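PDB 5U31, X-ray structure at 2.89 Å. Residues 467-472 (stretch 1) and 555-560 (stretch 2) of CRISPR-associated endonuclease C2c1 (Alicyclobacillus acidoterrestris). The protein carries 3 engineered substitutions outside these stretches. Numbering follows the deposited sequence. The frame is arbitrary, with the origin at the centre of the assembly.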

# COMPACT_ATOMS: atom_id res chain seq x y z
N TYR A 467 18.80 -14.35 -12.72
CA TYR A 467 20.12 -14.24 -12.09
C TYR A 467 20.22 -15.09 -10.83
O TYR A 467 21.33 -15.45 -10.43
CB TYR A 467 20.44 -12.79 -11.76
CG TYR A 467 20.67 -11.90 -12.96
CD1 TYR A 467 21.30 -12.39 -14.10
CD2 TYR A 467 20.25 -10.58 -12.96
CE1 TYR A 467 21.51 -11.58 -15.20
CE2 TYR A 467 20.45 -9.77 -14.06
CZ TYR A 467 21.08 -10.27 -15.18
OH TYR A 467 21.29 -9.46 -16.27
N GLY A 468 19.09 -15.40 -10.20
CA GLY A 468 19.11 -16.17 -8.97
C GLY A 468 18.65 -17.60 -9.16
O GLY A 468 18.04 -18.19 -8.27
N ALA A 469 18.94 -18.15 -10.33
CA ALA A 469 18.62 -19.54 -10.64
C ALA A 469 19.69 -20.08 -11.57
O ALA A 469 19.83 -19.59 -12.69
CB ALA A 469 17.23 -19.68 -11.28
N GLU A 470 20.44 -21.08 -11.10
CA GLU A 470 21.52 -21.61 -11.91
C GLU A 470 20.99 -22.28 -13.17
O GLU A 470 21.53 -22.09 -14.26
CB GLU A 470 22.38 -22.57 -11.09
CG GLU A 470 23.16 -21.88 -9.97
CD GLU A 470 24.21 -22.79 -9.36
OE1 GLU A 470 24.81 -23.60 -10.11
OE2 GLU A 470 24.44 -22.71 -8.14
N GLN A 471 19.91 -23.05 -13.04
CA GLN A 471 19.25 -23.69 -14.17
C GLN A 471 18.04 -22.85 -14.57
O GLN A 471 17.26 -22.42 -13.71
CB GLN A 471 18.81 -25.11 -13.83
CG GLN A 471 19.94 -26.07 -13.47
CD GLN A 471 20.28 -26.07 -11.99
OE1 GLN A 471 19.63 -25.38 -11.19
NE2 GLN A 471 21.29 -26.84 -11.61
N HIS A 472 17.88 -22.62 -15.87
CA HIS A 472 16.73 -21.87 -16.36
C HIS A 472 15.44 -22.60 -16.03
O HIS A 472 15.39 -23.84 -16.00
CB HIS A 472 16.83 -21.65 -17.87
CG HIS A 472 18.14 -21.07 -18.31
ND1 HIS A 472 18.58 -19.83 -17.88
CD2 HIS A 472 19.09 -21.54 -19.14
CE1 HIS A 472 19.76 -19.58 -18.43
NE2 HIS A 472 20.09 -20.60 -19.19
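Stretch 2 (555-560) KLGSEG

Stretch 2 packs against stretch 1 through a small contact that buries 253 Å², both sides summed. The two stretches belong to one chain, and the touching residues lie at least 86 positions apart in sequence. Stretch 1 has no regular helix or strand. Stretch 2 is loop or turn except for a short 3-10 segment at Ser-558 and Glu-559. Two hydrogen bonds within stretch 2 tighten this turn: Gly-560 N to Gly-557 O at 3.2 Å, and a weak one from Glu-559 N to Leu-556 O at 3.3 Å. The nearest CA atoms across the stretches are those of Ala-469 and Ser-558, 5.3 Å apart. Taken end to end, the two CA traces run crosswise, although near the contact they advance in broadly the same sense. No strand pairing joins the two stretches.

Tyr-467 opens stretch 1 and takes no part in the contact. Its side chain is out of reach of stretch 2. Contact begins at Gly-468, which is buried. Its carbonyl O lies 3.8 Å from Ser-558 CB, a van der Waals approach of backbone to side chain.

Ala-469 follows. Its CA-to-CB bond points away from stretch 2, so the residue meets its partner mainly through the backbone. Ala-469 CA is 3.5 Å from Ser-558 OG, while Ala-469 CB is 4.3 Å from the same OG.

Glu-470 has the largest area covered in stretch 1. Its backbone gives the best-formed link between the stretches: Glu-470 N donates to Ser-558 OG at 3.0 Å, with an N-H...acceptor angle of 165°. The CA-to-CB bond of Ser-558 points toward stretch 1, and chi1 is in the p well, which places its OG at this amide. The CA-to-CB bond of Glu-470 also points toward stretch 2, but the side chain meets acceptors there. Glu-470 OE2 is 3.3 Å from Leu-556 O, and Glu-470 OE1 is 3.1 Å from Glu-559 OE2. Neither pair is a hydrogen bond. The second brings two carboxylates of like charge close together, an approach that would be unfavourable if both are ionised. Gly-557 lies beside this side chain, with its CA 4.5 Å from Glu-470 OE2. An ideal CB on Gly-557 would sit a tight 3.3 Å from Glu-470 OE2. The positive phi of Gly-557, 62°, by itself also favours glycine.

The CA-to-CB bond of Gln-471 points sideways to stretch 2, but the end of the side chain comes nearer. With chi1 m and chi2 p, its amide reaches Glu-559. Gln-471 NE2 donates to Glu-559 OE2 at 2.9 Å. The angle of 126° makes this hydrogen bond weak despite the short distance. The same carboxylate oxygen therefore has a donor in Gln-471 and a close acceptor in Glu-470. His-472 ends stretch 1, its side chain out of reach of stretch 2.

On the other side, Ser-558 and Glu-559 carry most of the contact, with 61 and 60 Å² covered. Lys-555 and Gly-560, at the two ends of stretch 2, make no contact with stretch 1.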

# COMPACT_ATOMS: atom_id res chain seq x y z
N LYS A 555 25.71 -26.89 -0.98
CA LYS A 555 25.29 -26.43 -2.29
C LYS A 555 24.75 -25.00 -2.20
O LYS A 555 23.95 -24.68 -1.32
CB LYS A 555 24.26 -27.37 -2.89
CG LYS A 555 24.87 -28.66 -3.44
CD LYS A 555 23.86 -29.56 -4.14
CE LYS A 555 22.88 -30.17 -3.15
NZ LYS A 555 21.99 -31.17 -3.80
N LEU A 556 25.21 -24.15 -3.10
CA LEU A 556 24.94 -22.72 -3.06
C LEU A 556 23.86 -22.34 -4.07
O LEU A 556 23.52 -23.10 -4.98
CB LEU A 556 26.21 -21.92 -3.35
CG LEU A 556 27.41 -22.32 -2.50
CD1 LEU A 556 28.60 -21.47 -2.89
CD2 LEU A 556 27.09 -22.15 -1.02
N GLY A 557 23.33 -21.13 -3.89
CA GLY A 557 22.32 -20.63 -4.80
C GLY A 557 21.07 -21.48 -4.79
O GLY A 557 20.73 -22.14 -3.80
N SER A 558 20.38 -21.48 -5.93
CA SER A 558 19.13 -22.22 -6.09
C SER A 558 19.30 -23.73 -5.97
O SER A 558 18.29 -24.43 -5.88
CB SER A 558 18.51 -21.88 -7.44
OG SER A 558 19.38 -22.24 -8.50
N GLU A 559 20.53 -24.24 -5.97
CA GLU A 559 20.75 -25.67 -5.89
C GLU A 559 20.75 -26.21 -4.46
O GLU A 559 20.87 -27.43 -4.28
CB GLU A 559 22.08 -26.04 -6.55
CG GLU A 559 22.12 -25.75 -8.03
CD GLU A 559 23.49 -26.00 -8.62
OE1 GLU A 559 24.49 -25.81 -7.90
OE2 GLU A 559 23.56 -26.38 -9.81
N GLY A 560 20.63 -25.35 -3.46
CA GLY A 560 20.71 -25.78 -2.07
C GLY A 560 19.42 -25.71 -1.28
O GLY A 560 19.46 -25.88 -0.06